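PDB 1YB4: tartronic semialdehyde reductase from Salmonella typhimurium, which catalyses the NAD(P)H-dependent reduction of tartronate semialdehyde (2-hydroxy-3-oxopropanoate) to (R)-glycerate, a reversible reaction. Local coordinates for the interface of chains A and B. Coordinates in Å, arbitrary orientation; residue numbers count along the deposited sequence, not the author numbering. Chains: chain A/B, tartronic semialdehyde reductase.

Contact 1: the interface of chains A and B. Residues chain A 192, 196; chain B 170, 173, 177, 248, 252, 254, 256.
The hydroxyl OG1 of B:Thr170 lies 2.7 Å from water 1, which continues to the backbone carbonyl O of A:Ala196 at 3.2 Å and so bridges the chains at one margin of an apolar patch. With OG1 beside its own backbone N (chi1 -74°), the hydroxyl points to the water and leaves the methyl CG2 to face A:Ala196 CB and the ring of A:Phe192.

That ring is the core of the contact. Its CG is anti to the backbone N (chi1 151°), which sends the ring out from its helix into a pocket of chain B. At the far end of the ring, A:Phe192 CZ is 3.3 Å from B:Val173 CG1, and CE2 also touches CG1 and CB of the valine. The two side chains cross at about a right angle.

At the rim, B:Leu254 CD1 sits in the ring plane, 3.4 Å from A:Phe192 CD1, and also packs against CB at the base of the side chain. In the same plane the main-chain oxygen O of B:Thr170 approaches the edge, 3.6 Å from A:Phe192 CE2. B:Ser248 adds its methylene CB near CE1. One face of the A:Phe192 ring is partly roofed from within chain A by A:Ala196 CB, 4.3 Å above the plane and displaced toward the rim. A:Ala196 in turn receives B:Leu252, whose CD1 lies 3.6 Å from the alanine CA.

B:Val173 CG1 lies on the other side of the plane, near the CE2-CZ rim, so valine and alanine limit the ring from opposite faces while B:Leu254 CD1 borders its edge. A:Phe192 and A:Ala196 belong to the C-terminal end of helix 167-195 and the residue just beyond it; the receiving pocket is formed by chain B helix 167-196, the end of helix 235-252 and the loop after it.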
# COMPACT_ATOMS: atom_id res chain seq x y z
N PHE A 192 -11.83 9.45 9.37
CA PHE A 192 -13.01 8.70 8.97
C PHE A 192 -14.18 8.97 9.92
O PHE A 192 -15.29 9.26 9.47
CB PHE A 192 -12.71 7.20 9.00
CG PHE A 192 -13.92 6.37 9.28
CD1 PHE A 192 -14.86 6.13 8.28
CD2 PHE A 192 -14.17 5.89 10.55
CE1 PHE A 192 -16.02 5.43 8.55
CE2 PHE A 192 -15.33 5.18 10.84
CZ PHE A 192 -16.26 4.95 9.84
N ALA A 196 -17.58 10.94 8.95
CA ALA A 196 -18.79 10.14 9.13
C ALA A 196 -19.81 10.92 9.98
O ALA A 196 -20.97 10.53 10.08
CB ALA A 196 -18.43 8.79 9.80
N THR B 170 -20.18 3.98 13.96
CA THR B 170 -19.01 4.69 13.51
C THR B 170 -17.85 4.54 14.47
O THR B 170 -16.71 4.31 14.05
CB THR B 170 -19.33 6.17 13.31
OG1 THR B 170 -20.11 6.32 12.12
CG2 THR B 170 -18.06 6.99 13.20
N VAL B 173 -16.35 1.14 13.99
CA VAL B 173 -15.54 1.01 12.79
C VAL B 173 -14.15 1.56 13.09
O VAL B 173 -13.15 0.91 12.78
CB VAL B 173 -16.14 1.81 11.57
CG1 VAL B 173 -15.14 1.86 10.41
CG2 VAL B 173 -17.44 1.17 11.11
N ILE B 177 -10.49 -0.38 12.97
CA ILE B 177 -9.44 0.06 12.05
C ILE B 177 -8.14 0.14 12.84
O ILE B 177 -7.11 -0.39 12.41
CB ILE B 177 -9.75 1.47 11.46
CG1 ILE B 177 -10.90 1.38 10.46
CG2 ILE B 177 -8.51 2.04 10.80
CD1 ILE B 177 -11.40 2.72 9.96
N SER B 248 -17.57 1.94 3.80
CA SER B 248 -17.95 3.27 4.30
C SER B 248 -17.01 4.28 3.69
O SER B 248 -17.42 5.37 3.26
CB SER B 248 -17.84 3.32 5.82
OG SER B 248 -18.70 2.36 6.41
N LEU B 252 -18.16 7.44 1.75
CA LEU B 252 -17.80 8.78 2.19
C LEU B 252 -16.61 9.40 1.43
O LEU B 252 -16.23 10.53 1.70
CB LEU B 252 -17.47 8.77 3.69
CG LEU B 252 -18.60 8.28 4.58
CD1 LEU B 252 -18.24 8.47 6.04
CD2 LEU B 252 -19.84 9.06 4.24
N LEU B 254 -13.25 8.25 1.27
CA LEU B 254 -12.11 8.36 2.18
C LEU B 254 -10.99 7.46 1.69
O LEU B 254 -11.23 6.33 1.26
CB LEU B 254 -12.50 7.90 3.59
CG LEU B 254 -13.32 8.85 4.45
CD1 LEU B 254 -13.95 8.10 5.60
CD2 LEU B 254 -12.40 9.94 4.98
N LEU B 256 -8.21 5.36 2.90
CA LEU B 256 -7.63 4.70 4.07
C LEU B 256 -6.62 3.65 3.59
O LEU B 256 -6.87 2.44 3.63
CB LEU B 256 -8.72 4.03 4.92
CG LEU B 256 -10.01 4.83 5.18
CD1 LEU B 256 -10.69 4.25 6.41
CD2 LEU B 256 -9.72 6.29 5.43
O HOH W 1 -21.57 8.53 12.46

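Contact 2: the interface of chains A and B. Residues chain A 207, 211-212; chain B 174-175, 178-179, 182.
Helix 167-196 of chain B, a long helix that carries B:Lys172, the predicted active-site residue, presents B:Asn175, B:Ile178, B:Val179 and B:Asn182 to chain A. The opposing surface is the end of helix 200-207 and the loop after it.

A:Leu207 lies over the first turn of this stretch. A:Leu207 CD2 meets the tip CD1 of B:Ile178 at 3.6 Å, while CG rests against B:Asn175, whose side chain runs past it in the opposite direction. B:Asn175 holds its amide anti to the backbone N (chi1 179°), which carries ND2 to within 3.4 Å of the A:Ala212 methyl CB, a van der Waals contact.

B:Ile178 divides its two branches between partners: CD1 goes to the leucine, and CG2 packs 3.7 Å from A:Ala212 CB. The small alanine thus sits between asparagine and isoleucine. The next residue, B:Val179, puts CG2 against A:Phe211 CB and its carbonyl carbon, so this phenylalanine contributes its base here, not its ring.

Two waters complete the contact at B:Asn182. The amide ND2 of B:Asn182 directs one N-H to water 2 and the other to water 3, each at 3.2 Å. Both bonds are fairly straight. Water 2 is 2.7 Å from the backbone O of A:Phe211. Water 3 lies a short 2.5 Å from the backbone O of A:Ala212.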
# COMPACT_ATOMS: atom_id res chain seq x y z
N LEU A 207 -12.52 4.73 22.47
CA LEU A 207 -11.43 3.82 22.13
C LEU A 207 -10.36 3.75 23.20
O LEU A 207 -9.55 2.82 23.22
CB LEU A 207 -10.81 4.22 20.79
CG LEU A 207 -11.55 3.83 19.51
CD1 LEU A 207 -12.98 4.34 19.53
CD2 LEU A 207 -10.81 4.39 18.33
N PHE A 211 -9.19 -2.17 23.19
CA PHE A 211 -7.97 -2.61 22.52
C PHE A 211 -7.32 -1.62 21.57
O PHE A 211 -6.20 -1.84 21.11
CB PHE A 211 -8.21 -3.93 21.82
CG PHE A 211 -8.04 -5.11 22.72
CD1 PHE A 211 -6.86 -5.84 22.71
CD2 PHE A 211 -9.00 -5.42 23.67
CE1 PHE A 211 -6.65 -6.86 23.64
CE2 PHE A 211 -8.80 -6.44 24.59
CZ PHE A 211 -7.62 -7.16 24.58
N ALA A 212 -8.02 -0.52 21.30
CA ALA A 212 -7.50 0.53 20.43
C ALA A 212 -6.59 1.44 21.26
O ALA A 212 -5.82 2.24 20.72
CB ALA A 212 -8.65 1.34 19.85
N ALA B 174 -14.08 2.73 13.73
CA ALA B 174 -12.80 3.36 14.08
C ALA B 174 -12.00 2.47 15.02
O ALA B 174 -10.79 2.39 14.91
CB ALA B 174 -13.03 4.74 14.74
N ASN B 175 -12.67 1.81 15.95
CA ASN B 175 -11.96 0.94 16.88
C ASN B 175 -11.35 -0.24 16.09
O ASN B 175 -10.19 -0.60 16.29
CB ASN B 175 -12.92 0.45 17.98
CG ASN B 175 -12.26 -0.48 18.98
OD1 ASN B 175 -12.13 -1.69 18.74
ND2 ASN B 175 -11.83 0.07 20.11
N ILE B 178 -8.19 0.80 13.99
CA ILE B 178 -7.01 0.96 14.83
C ILE B 178 -6.49 -0.38 15.32
O ILE B 178 -5.29 -0.64 15.27
CB ILE B 178 -7.29 1.88 16.04
CG1 ILE B 178 -7.36 3.34 15.58
CG2 ILE B 178 -6.20 1.70 17.09
CD1 ILE B 178 -7.56 4.37 16.69
N VAL B 179 -7.39 -1.24 15.79
CA VAL B 179 -7.00 -2.55 16.28
C VAL B 179 -6.27 -3.34 15.21
O VAL B 179 -5.25 -3.97 15.48
CB VAL B 179 -8.23 -3.35 16.74
CG1 VAL B 179 -7.86 -4.81 16.96
CG2 VAL B 179 -8.78 -2.73 18.00
N ASN B 182 -2.94 -1.52 14.37
CA ASN B 182 -2.01 -1.72 15.48
C ASN B 182 -1.42 -3.12 15.49
O ASN B 182 -0.24 -3.29 15.76
CB ASN B 182 -2.69 -1.44 16.81
CG ASN B 182 -2.84 0.03 17.08
OD1 ASN B 182 -2.66 0.84 16.19
ND2 ASN B 182 -3.18 0.38 18.32
O HOH W 2 -3.59 -1.03 21.13
O HOH W 3 -4.39 3.27 18.93

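The centres of the C-alpha atoms of contact 1 and contact 2 are about 13 Å apart, and helix 167-196 of chain B runs through both: B:Thr170, B:Val173 and B:Ile177 serve contact 1, while neighbouring positions serve contact 2. B:Lys172, the predicted active-site residue, lies about 9 Å from the centre of contact 1 and 7 Å from that of contact 2, so pairing of the chains may help to steady the helix that bears it. The two-fold symmetry repeats both contacts with the chains exchanged. The deposited assembly has four copies, which suggests, without proving, an oligomeric enzyme.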